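PDB 6LUP: MHC class I protein from Ginglymostoma cirratum, which probably presents bound peptides to T cells, as the heavy chain of an MHC class I molecule whose alpha 1 and alpha 2 domains form the peptide groove. Local coordinates for residues S80-Q85 / G137-N142; E69-A74 / V111-D116; Q31-D36 / K40-R45. All coordinates share one frame; numbering follows the deposited sequence.

Interaction 1. Residues S80-Q85 / G137-N142; sequences SKRTNQ and GEITKN
Arg82 reaches across one end of the MHC class I peptide groove to Ile139 and Thr140, joining the last turn of helix 55-82 to helix 135-146. The backbones stay well apart: the closest pair of CA atoms, Arg82 and Gly137, is 9.0 Å apart. One long side chain therefore makes the contact, with its CG anti to the carbonyl carbon (chi1 -74°) and the chain extended from CG to NE.

The polar part is a hydrogen bond from Arg82 NH1 to Thr140 OG1, 2.8 Å long and 157° at the hydrogen. OG1 lies only 4° out of the guanidinium plane, so the bond meets the edge of the group. NH1 also bonds to Trp136 O, which further restricts how the guanidinium can turn. Thr140 OG1 has a second hydrogen bond to the backbone of the bound peptide, with which Arg82 NH2 makes a long, weak ion pair. Both fit the end of the groove that receives the peptide C terminus in class I molecules.

The apolar part comes from Ile139, whose CG1 branch leads away while CG2 sits over the centre of one guanidinium face, 3.3 Å from Arg82 CZ.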
loop_
_atom_site.group_PDB
_atom_site.type_symbol
_atom_site.label_atom_id
_atom_site.label_comp_id
_atom_site.label_asym_id
_atom_site.label_seq_id
_atom_site.Cartn_x
_atom_site.Cartn_y
_atom_site.Cartn_z
ATOM N N SER A 80 5.744 22.716 -12.785
ATOM C CA SER A 80 4.785 23.807 -12.620
ATOM C C SER A 80 4.998 24.861 -13.701
ATOM O O SER A 80 4.037 25.352 -14.295
ATOM C CB SER A 80 4.912 24.442 -11.235
ATOM O OG SER A 80 4.494 23.543 -10.225
ATOM N N LYS A 81 6.265 25.185 -13.954
ATOM C CA LYS A 81 6.641 26.125 -15.002
ATOM C C LYS A 81 6.251 25.593 -16.381
ATOM O O LYS A 81 5.765 26.348 -17.226
ATOM C CB LYS A 81 8.146 26.415 -14.942
ATOM C CG LYS A 81 8.590 27.579 -15.814
ATOM C CD LYS A 81 10.065 27.902 -15.621
ATOM C CE LYS A 81 10.500 29.037 -16.537
ATOM N NZ LYS A 81 11.967 29.277 -16.459
ATOM N N ARG A 82 6.454 24.295 -16.591
ATOM C CA ARG A 82 6.152 23.649 -17.867
ATOM C C ARG A 82 4.656 23.593 -18.167
ATOM O O ARG A 82 4.246 23.672 -19.326
ATOM C CB ARG A 82 6.728 22.235 -17.904
ATOM C CG ARG A 82 8.235 22.170 -18.071
ATOM C CD ARG A 82 8.656 20.759 -18.429
ATOM N NE ARG A 82 10.096 20.568 -18.304
ATOM C CZ ARG A 82 10.696 19.380 -18.293
ATOM N NH1 ARG A 82 9.983 18.264 -18.407
ATOM N NH2 ARG A 82 12.017 19.308 -18.174
ATOM N N THR A 83 3.851 23.452 -17.119
ATOM C CA THR A 83 2.400 23.362 -17.263
ATOM C C THR A 83 1.719 24.692 -16.937
ATOM O O THR A 83 0.493 24.760 -16.819
ATOM C CB THR A 83 1.818 22.245 -16.371
ATOM O OG1 THR A 83 2.340 22.373 -15.045
ATOM C CG2 THR A 83 2.185 20.877 -16.915
ATOM N N ASN A 84 2.529 25.745 -16.805
ATOM C CA ASN A 84 2.064 27.088 -16.430
ATOM C C ASN A 84 1.180 27.095 -15.177
ATOM O O ASN A 84 0.242 27.888 -15.067
ATOM C CB ASN A 84 1.376 27.787 -17.616
ATOM C CG ASN A 84 2.350 28.171 -18.720
ATOM O OD1 ASN A 84 3.328 28.885 -18.485
ATOM N ND2 ASN A 84 2.080 27.703 -19.934
ATOM N N GLN A 85 1.421 26.138 -14.295
ATOM C CA GLN A 85 0.737 26.168 -12.982
ATOM C C GLN A 85 1.591 27.081 -12.109
ATOM O O GLN A 85 2.814 27.082 -12.297
ATOM C CB GLN A 85 0.656 24.768 -12.387
ATOM C CG GLN A 85 -0.010 23.759 -13.301
ATOM C CD GLN A 85 -0.941 22.867 -12.524
ATOM O OE1 GLN A 85 -1.691 23.321 -11.674
ATOM N NE2 GLN A 85 -0.898 21.582 -12.821
ATOM N N GLY A 137 6.464 16.208 -20.911
ATOM C CA GLY A 137 7.461 15.165 -20.700
ATOM C C GLY A 137 8.429 15.032 -21.863
ATOM O O GLY A 137 9.520 14.471 -21.711
ATOM N N GLU A 138 8.030 15.559 -23.020
ATOM C CA GLU A 138 8.791 15.427 -24.265
ATOM C C GLU A 138 10.208 15.977 -24.170
ATOM O O GLU A 138 11.149 15.371 -24.684
ATOM C CB GLU A 138 8.044 16.089 -25.424
ATOM C CG GLU A 138 6.804 15.329 -25.868
ATOM C CD GLU A 138 6.046 16.022 -26.986
ATOM O OE1 GLU A 138 6.631 16.890 -27.673
ATOM O OE2 GLU A 138 4.855 15.688 -27.179
ATOM N N ILE A 139 10.355 17.117 -23.504
ATOM C CA ILE A 139 11.664 17.746 -23.346
ATOM C C ILE A 139 12.591 16.934 -22.425
ATOM O O ILE A 139 13.814 16.941 -22.605
ATOM C CB ILE A 139 11.541 19.235 -22.918
ATOM C CG1 ILE A 139 12.909 19.933 -22.910
ATOM C CG2 ILE A 139 10.834 19.380 -21.580
ATOM C CD1 ILE A 139 13.475 20.209 -24.289
ATOM N N THR A 140 12.004 16.221 -21.465
ATOM C CA THR A 140 12.751 15.309 -20.595
ATOM C C THR A 140 13.104 14.015 -21.339
ATOM O O THR A 140 14.227 13.512 -21.221
ATOM C CB THR A 140 11.969 15.004 -19.297
ATOM O OG1 THR A 140 11.848 16.201 -18.519
ATOM C CG2 THR A 140 12.677 13.947 -18.457
ATOM N N LYS A 141 12.145 13.495 -22.105
ATOM C CA LYS A 141 12.339 12.283 -22.905
ATOM C C LYS A 141 13.508 12.430 -23.876
ATOM O O LYS A 141 14.318 11.511 -24.030
ATOM C CB LYS A 141 11.057 11.926 -23.667
ATOM C CG LYS A 141 11.225 10.802 -24.675
ATOM C CD LYS A 141 9.977 10.589 -25.516
ATOM C CE LYS A 141 10.296 9.849 -26.806
ATOM N NZ LYS A 141 10.995 8.554 -26.590
ATOM N N ASN A 142 13.592 13.590 -24.521
ATOM C CA ASN A 142 14.655 13.856 -25.481
ATOM C C ASN A 142 16.030 13.905 -24.825
ATOM O O ASN A 142 17.016 13.462 -25.417
ATOM C CB ASN A 142 14.375 15.138 -26.268
ATOM C CG ASN A 142 13.212 14.993 -27.241
ATOM O OD1 ASN A 142 12.750 15.980 -27.811
ATOM N ND2 ASN A 142 12.738 13.762 -27.437
#

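Interaction 2. Residues E69-A74 / V111-D116; sequences EPWGKA and VQHAWD
The peptide groove of this MHC class I fold is crossed here by an aromatic contact between its wall and its floor: Trp71 of helix 55-82 meets His113 of strand 108-115. The backbones are too distant to take part, and each ring supplies about half of the 65 Å² buried. Trp71 has CG anti to its own backbone nitrogen (chi1 -180°), which carries the indole off the helix and brings the far corner of its six-membered ring to the histidine. There Trp71 CH2 lies 3.6 Å from His113 ND1 and 3.7 Å from His113 CE1.

Each ring meets the other at its rim. The centroids are 5.9 Å apart and the planes stand at 71°, yet neither ring lies over the other's face, so this is not a T-shaped stack. No hydrogen bond joins the two residues. Two of their ring nitrogens bond elsewhere: His113 ND1 to Tyr92 OH, and Trp71 NE1 to the backbone of the bound peptide. True edge-to-face partners flank the pair, with Trp11 and Trp68 against Trp71 and Trp144 against His113. The result is an aromatic cluster linking helix and sheet within the alpha 1/alpha 2 platform, the arrangement of helices over an antiparallel sheet that characterises class I peptide-binding grooves.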
loop_
_atom_site.group_PDB
_atom_site.type_symbol
_atom_site.label_atom_id
_atom_site.label_comp_id
_atom_site.label_asym_id
_atom_site.label_seq_id
_atom_site.Cartn_x
_atom_site.Cartn_y
_atom_site.Cartn_z
ATOM N N GLU A 69 15.950 13.286 -2.456
ATOM C CA GLU A 69 15.119 14.251 -1.721
ATOM C C GLU A 69 15.007 15.629 -2.390
ATOM O O GLU A 69 13.890 16.093 -2.651
ATOM C CB GLU A 69 15.578 14.378 -0.263
ATOM C CG GLU A 69 14.742 15.352 0.558
ATOM C CD GLU A 69 15.243 15.530 1.982
ATOM O OE1 GLU A 69 15.902 14.613 2.526
ATOM O OE2 GLU A 69 14.965 16.597 2.567
ATOM N N PRO A 70 16.149 16.295 -2.663
ATOM C CA PRO A 70 16.053 17.577 -3.364
ATOM C C PRO A 70 15.542 17.426 -4.801
ATOM O O PRO A 70 14.787 18.283 -5.273
ATOM C CB PRO A 70 17.496 18.099 -3.353
ATOM C CG PRO A 70 18.349 16.900 -3.109
ATOM C CD PRO A 70 17.529 16.019 -2.225
ATOM N N TRP A 71 15.934 16.337 -5.465
ATOM C CA TRP A 71 15.590 16.087 -6.866
ATOM C C TRP A 71 14.098 16.293 -7.143
ATOM O O TRP A 71 13.719 17.107 -7.990
ATOM C CB TRP A 71 16.021 14.676 -7.272
ATOM C CG TRP A 71 15.720 14.308 -8.708
ATOM C CD1 TRP A 71 16.412 14.698 -9.819
ATOM C CD2 TRP A 71 14.659 13.464 -9.174
ATOM N NE1 TRP A 71 15.849 14.151 -10.949
ATOM C CE2 TRP A 71 14.771 13.390 -10.581
ATOM C CE3 TRP A 71 13.624 12.767 -8.540
ATOM C CZ2 TRP A 71 13.884 12.650 -11.368
ATOM C CZ3 TRP A 71 12.740 12.026 -9.325
ATOM C CH2 TRP A 71 12.878 11.977 -10.724
ATOM N N GLY A 72 13.265 15.563 -6.409
ATOM C CA GLY A 72 11.821 15.632 -6.580
ATOM C C GLY A 72 11.219 16.988 -6.260
ATOM O O GLY A 72 10.263 17.406 -6.910
ATOM N N LYS A 73 11.768 17.675 -5.258
ATOM C CA LYS A 73 11.324 19.029 -4.955
ATOM C C LYS A 73 11.615 19.958 -6.133
ATOM O O LYS A 73 10.736 20.704 -6.566
ATOM C CB LYS A 73 11.939 19.565 -3.658
ATOM C CG LYS A 73 11.263 20.846 -3.180
ATOM C CD LYS A 73 11.383 21.058 -1.677
ATOM C CE LYS A 73 12.414 22.117 -1.320
ATOM N NZ LYS A 73 12.192 22.635 0.060
ATOM N N ALA A 74 12.836 19.890 -6.663
ATOM C CA ALA A 74 13.200 20.650 -7.859
ATOM C C ALA A 74 12.223 20.353 -8.995
ATOM O O ALA A 74 11.801 21.261 -9.718
ATOM C CB ALA A 74 14.623 20.333 -8.281
ATOM N N VAL A 111 10.399 1.325 -14.121
ATOM C CA VAL A 111 10.575 2.616 -13.471
ATOM C C VAL A 111 9.560 3.579 -14.090
ATOM O O VAL A 111 9.552 3.798 -15.302
ATOM C CB VAL A 111 12.043 3.132 -13.513
ATOM C CG1 VAL A 111 12.598 3.167 -14.930
ATOM C CG2 VAL A 111 12.166 4.493 -12.845
ATOM N N GLN A 112 8.685 4.111 -13.240
ATOM C CA GLN A 112 7.569 4.949 -13.669
ATOM C C GLN A 112 7.530 6.221 -12.841
ATOM O O GLN A 112 7.651 6.178 -11.616
ATOM C CB GLN A 112 6.243 4.203 -13.508
ATOM C CG GLN A 112 6.089 2.973 -14.385
ATOM C CD GLN A 112 5.057 1.997 -13.853
ATOM O OE1 GLN A 112 5.301 0.792 -13.800
ATOM N NE2 GLN A 112 3.896 2.512 -13.447
ATOM N N HIS A 113 7.358 7.350 -13.521
ATOM C CA HIS A 113 7.281 8.647 -12.864
ATOM C C HIS A 113 5.905 9.266 -13.087
ATOM O O HIS A 113 5.293 9.084 -14.147
ATOM C CB HIS A 113 8.350 9.593 -13.408
ATOM C CG HIS A 113 9.749 9.071 -13.299
ATOM N ND1 HIS A 113 10.743 9.750 -12.629
ATOM C CD2 HIS A 113 10.328 7.948 -13.791
ATOM C CE1 HIS A 113 11.872 9.065 -12.708
ATOM N NE2 HIS A 113 11.646 7.968 -13.407
ATOM N N ALA A 114 5.422 9.993 -12.082
ATOM C CA ALA A 114 4.142 10.682 -12.186
ATOM C C ALA A 114 4.181 12.084 -11.608
ATOM O O ALA A 114 4.818 12.340 -10.581
ATOM C CB ALA A 114 3.038 9.884 -11.523
ATOM N N TRP A 115 3.479 12.976 -12.295
ATOM C CA TRP A 115 3.289 14.351 -11.873
ATOM C C TRP A 115 1.811 14.538 -11.548
ATOM O O TRP A 115 0.942 14.207 -12.360
ATOM C CB TRP A 115 3.751 15.289 -12.991
ATOM C CG TRP A 115 3.171 16.668 -12.962
ATOM C CD1 TRP A 115 2.306 17.202 -13.867
ATOM C CD2 TRP A 115 3.420 17.693 -11.991
ATOM N NE1 TRP A 115 1.997 18.495 -13.525
ATOM C CE2 TRP A 115 2.665 18.821 -12.374
ATOM C CE3 TRP A 115 4.207 17.770 -10.833
ATOM C CZ2 TRP A 115 2.670 20.013 -11.647
ATOM C CZ3 TRP A 115 4.210 18.960 -10.105
ATOM C CH2 TRP A 115 3.445 20.062 -10.519
ATOM N N ASP A 116 1.537 15.044 -10.348
ATOM C CA ASP A 116 0.167 15.183 -9.838
ATOM C C ASP A 116 -0.672 13.930 -10.092
ATOM O O ASP A 116 -1.785 14.008 -10.610
ATOM C CB ASP A 116 -0.514 16.435 -10.415
ATOM C CG ASP A 116 -0.088 17.718 -9.712
ATOM O OD1 ASP A 116 0.620 17.645 -8.687
ATOM O OD2 ASP A 116 -0.470 18.807 -10.183
#

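Interaction 3. Residues Q31-D36 / K40-R45; sequences QFVQYD and KEMIPR
Gln34 and Ile43 form the hydrogen-bonded pair of an antiparallel beta hairpin, with Val33 and Pro44 as the adjoining non-hydrogen-bonded pair. Ile43 N donates to Gln34 O at 2.8 Å, and Gln34 N returns a bond to Ile43 O; Arg45 N bonds to Phe32 O beyond the Val33-Pro44 pair, and Lys40 N to Asp36 O closes the connecting turn.

On the Gln34 face, the glutamine is bent at chi2 (-87°). Its OE1 comes alongside Ile43, 3.5 Å from Ile43 CG1, while NE2 donates 2.8 Å to the anti lone pair of Asp36 OD2, which holds the amide in place. A water accepts from Asp36 N and lies 2.8 Å from Glu41 O, with Gln34 OE1 also near. Arg45, bent at chi2 (-57°), runs beside Gln34 and points the same way, its NE 3.7 Å from Gln34 CB. Its CG passes 3.3 Å from Gln31 NE2, whose amide plane is steeply inclined to the guanidinium. Arg45 NE and Gln31 NE2 both bond to acidic side chains of the neighbouring protein chain, so this face belongs to a subunit interface.

Met42 has CG anti to its backbone N but is then bent at chi2 and chi3, which lays SD 3.7 Å from Val33 CB and also against Tyr35 CB. The Tyr35 ring runs along the backbone of the turn, with CE2 3.3 Å from Lys40 C.

Strand 43-44 is one of the two outermost strands of the platform sheet; strand 30-36 lies next to it and pairs on its other edge with strand 21-27, where Phe32 and Val33 both face Gly25 in a classic beta bulge. Helix 55-82 packs Leu65 against Tyr35 and Met42, while Val49 of helix 47-52 touches Phe32 and Pro44.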
loop_
_atom_site.group_PDB
_atom_site.type_symbol
_atom_site.label_atom_id
_atom_site.label_comp_id
_atom_site.label_asym_id
_atom_site.label_seq_id
_atom_site.Cartn_x
_atom_site.Cartn_y
_atom_site.Cartn_z
ATOM N N GLN A 31 6.452 -4.119 3.781
ATOM C CA GLN A 31 7.306 -2.943 3.870
ATOM C C GLN A 31 8.486 -3.242 4.781
ATOM O O GLN A 31 8.308 -3.784 5.872
ATOM C CB GLN A 31 6.540 -1.733 4.398
ATOM C CG GLN A 31 7.225 -0.419 4.058
ATOM C CD GLN A 31 6.810 0.726 4.957
ATOM O OE1 GLN A 31 5.645 0.858 5.315
ATOM N NE2 GLN A 31 7.768 1.577 5.313
ATOM N N PHE A 32 9.689 -2.894 4.340
ATOM C CA PHE A 32 10.887 -3.208 5.124
ATOM C C PHE A 32 11.773 -2.004 5.431
ATOM O O PHE A 32 12.531 -2.028 6.393
ATOM C CB PHE A 32 11.678 -4.369 4.494
ATOM C CG PHE A 32 12.488 -3.988 3.282
ATOM C CD1 PHE A 32 11.870 -3.704 2.069
ATOM C CD2 PHE A 32 13.883 -3.954 3.347
ATOM C CE1 PHE A 32 12.620 -3.358 0.951
ATOM C CE2 PHE A 32 14.639 -3.617 2.229
ATOM C CZ PHE A 32 14.007 -3.317 1.030
ATOM N N VAL A 33 11.673 -0.955 4.618
ATOM C CA VAL A 33 12.422 0.283 4.854
ATOM C C VAL A 33 11.546 1.524 4.669
ATOM O O VAL A 33 10.483 1.472 4.039
ATOM C CB VAL A 33 13.715 0.399 3.995
ATOM C CG1 VAL A 33 14.771 -0.596 4.460
ATOM C CG2 VAL A 33 13.428 0.233 2.504
ATOM N N GLN A 34 12.003 2.634 5.237
ATOM C CA GLN A 34 11.311 3.911 5.147
ATOM C C GLN A 34 12.344 5.021 5.206
ATOM O O GLN A 34 13.370 4.895 5.881
ATOM C CB GLN A 34 10.303 4.060 6.295
ATOM C CG GLN A 34 9.407 5.299 6.230
ATOM C CD GLN A 34 10.010 6.546 6.877
ATOM O OE1 GLN A 34 11.015 6.482 7.590
ATOM N NE2 GLN A 34 9.392 7.694 6.620
ATOM N N TYR A 35 12.060 6.102 4.491
ATOM C CA TYR A 35 12.819 7.337 4.580
ATOM C C TYR A 35 11.858 8.521 4.468
ATOM O O TYR A 35 10.883 8.463 3.711
ATOM C CB TYR A 35 13.850 7.378 3.455
ATOM C CG TYR A 35 14.682 8.638 3.393
ATOM C CD1 TYR A 35 14.181 9.797 2.805
ATOM C CD2 TYR A 35 15.981 8.660 3.892
ATOM C CE1 TYR A 35 14.943 10.951 2.739
ATOM C CE2 TYR A 35 16.752 9.808 3.824
ATOM C CZ TYR A 35 16.227 10.950 3.246
ATOM O OH TYR A 35 16.980 12.097 3.173
ATOM N N ASP A 36 12.125 9.583 5.225
ATOM C CA ASP A 36 11.415 10.855 5.030
ATOM C C ASP A 36 12.307 12.077 5.220
ATOM O O ASP A 36 13.373 11.990 5.823
ATOM C CB ASP A 36 10.140 10.951 5.887
ATOM C CG ASP A 36 10.428 11.005 7.367
ATOM O OD1 ASP A 36 10.965 12.026 7.840
ATOM O OD2 ASP A 36 10.101 10.029 8.068
ATOM N N LYS A 40 15.434 12.269 7.669
ATOM C CA LYS A 40 16.522 12.248 6.672
ATOM C C LYS A 40 17.469 11.043 6.769
ATOM O O LYS A 40 18.658 11.141 6.453
ATOM C CB LYS A 40 17.313 13.565 6.699
ATOM C CG LYS A 40 16.480 14.818 6.468
ATOM C CD LYS A 40 17.384 16.018 6.198
ATOM C CE LYS A 40 16.693 17.334 6.520
ATOM N NZ LYS A 40 15.582 17.645 5.577
ATOM N N GLU A 41 16.929 9.906 7.202
ATOM C CA GLU A 41 17.683 8.652 7.283
ATOM C C GLU A 41 16.819 7.483 6.831
ATOM O O GLU A 41 15.612 7.458 7.080
ATOM C CB GLU A 41 18.172 8.394 8.706
ATOM C CG GLU A 41 19.249 9.345 9.188
ATOM C CD GLU A 41 19.609 9.141 10.649
ATOM O OE1 GLU A 41 18.700 8.836 11.457
ATOM O OE2 GLU A 41 20.807 9.291 10.990
ATOM N N MET A 42 17.438 6.519 6.157
ATOM C CA MET A 42 16.745 5.289 5.809
ATOM C C MET A 42 16.702 4.402 7.048
ATOM O O MET A 42 17.735 4.132 7.654
ATOM C CB MET A 42 17.446 4.569 4.659
ATOM C CG MET A 42 16.728 3.307 4.219
ATOM S SD MET A 42 15.235 3.675 3.281
ATOM C CE MET A 42 15.817 3.355 1.618
ATOM N N ILE A 43 15.507 3.968 7.430
ATOM C CA ILE A 43 15.340 3.188 8.657
ATOM C C ILE A 43 14.614 1.872 8.385
ATOM O O ILE A 43 13.808 1.789 7.459
ATOM C CB ILE A 43 14.603 3.993 9.753
ATOM C CG1 ILE A 43 13.170 4.345 9.313
ATOM C CG2 ILE A 43 15.397 5.250 10.114
ATOM C CD1 ILE A 43 12.265 4.834 10.427
ATOM N N PRO A 44 14.908 0.833 9.184
ATOM C CA PRO A 44 14.196 -0.440 9.042
ATOM C C PRO A 44 12.761 -0.367 9.537
ATOM O O PRO A 44 12.471 0.308 10.527
ATOM C CB PRO A 44 14.997 -1.402 9.923
ATOM C CG PRO A 44 15.714 -0.531 10.891
ATOM C CD PRO A 44 15.993 0.755 10.175
ATOM N N ARG A 45 11.879 -1.053 8.822
ATOM C CA ARG A 45 10.497 -1.242 9.233
ATOM C C ARG A 45 10.283 -2.717 9.518
ATOM O O ARG A 45 9.163 -3.158 9.809
ATOM C CB ARG A 45 9.534 -0.782 8.136
ATOM C CG ARG A 45 9.362 0.724 8.045
ATOM C CD ARG A 45 8.897 1.311 9.366
ATOM N NE ARG A 45 8.489 2.704 9.225
ATOM C CZ ARG A 45 8.674 3.634 10.156
ATOM N NH1 ARG A 45 8.265 4.874 9.940
ATOM N NH2 ARG A 45 9.278 3.328 11.297
HETATM O O HOH W 1 13.217 8.761 7.803
#

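All three contacts belong to the alpha 1/alpha 2 platform. Interactions 1 and 2 share helix 55-82, have centres 13 Å apart and both reach the bound peptide; they also touch, Ser80 OG lying 3.6 Å from Trp115 CH2. Interaction 3 lies at one edge of the platform sheet that also holds strand 108-115 of interaction 2, the two centres being 18 Å apart. Glu69 bridges these two: its OE1 lies 2.8 Å from Tyr35 OH, a probable hydrogen bond, and its OE2 makes a long, weak ion pair with Lys40 NZ. Interactions 1 and 3 do not touch, their nearest atoms being about 20 Å apart.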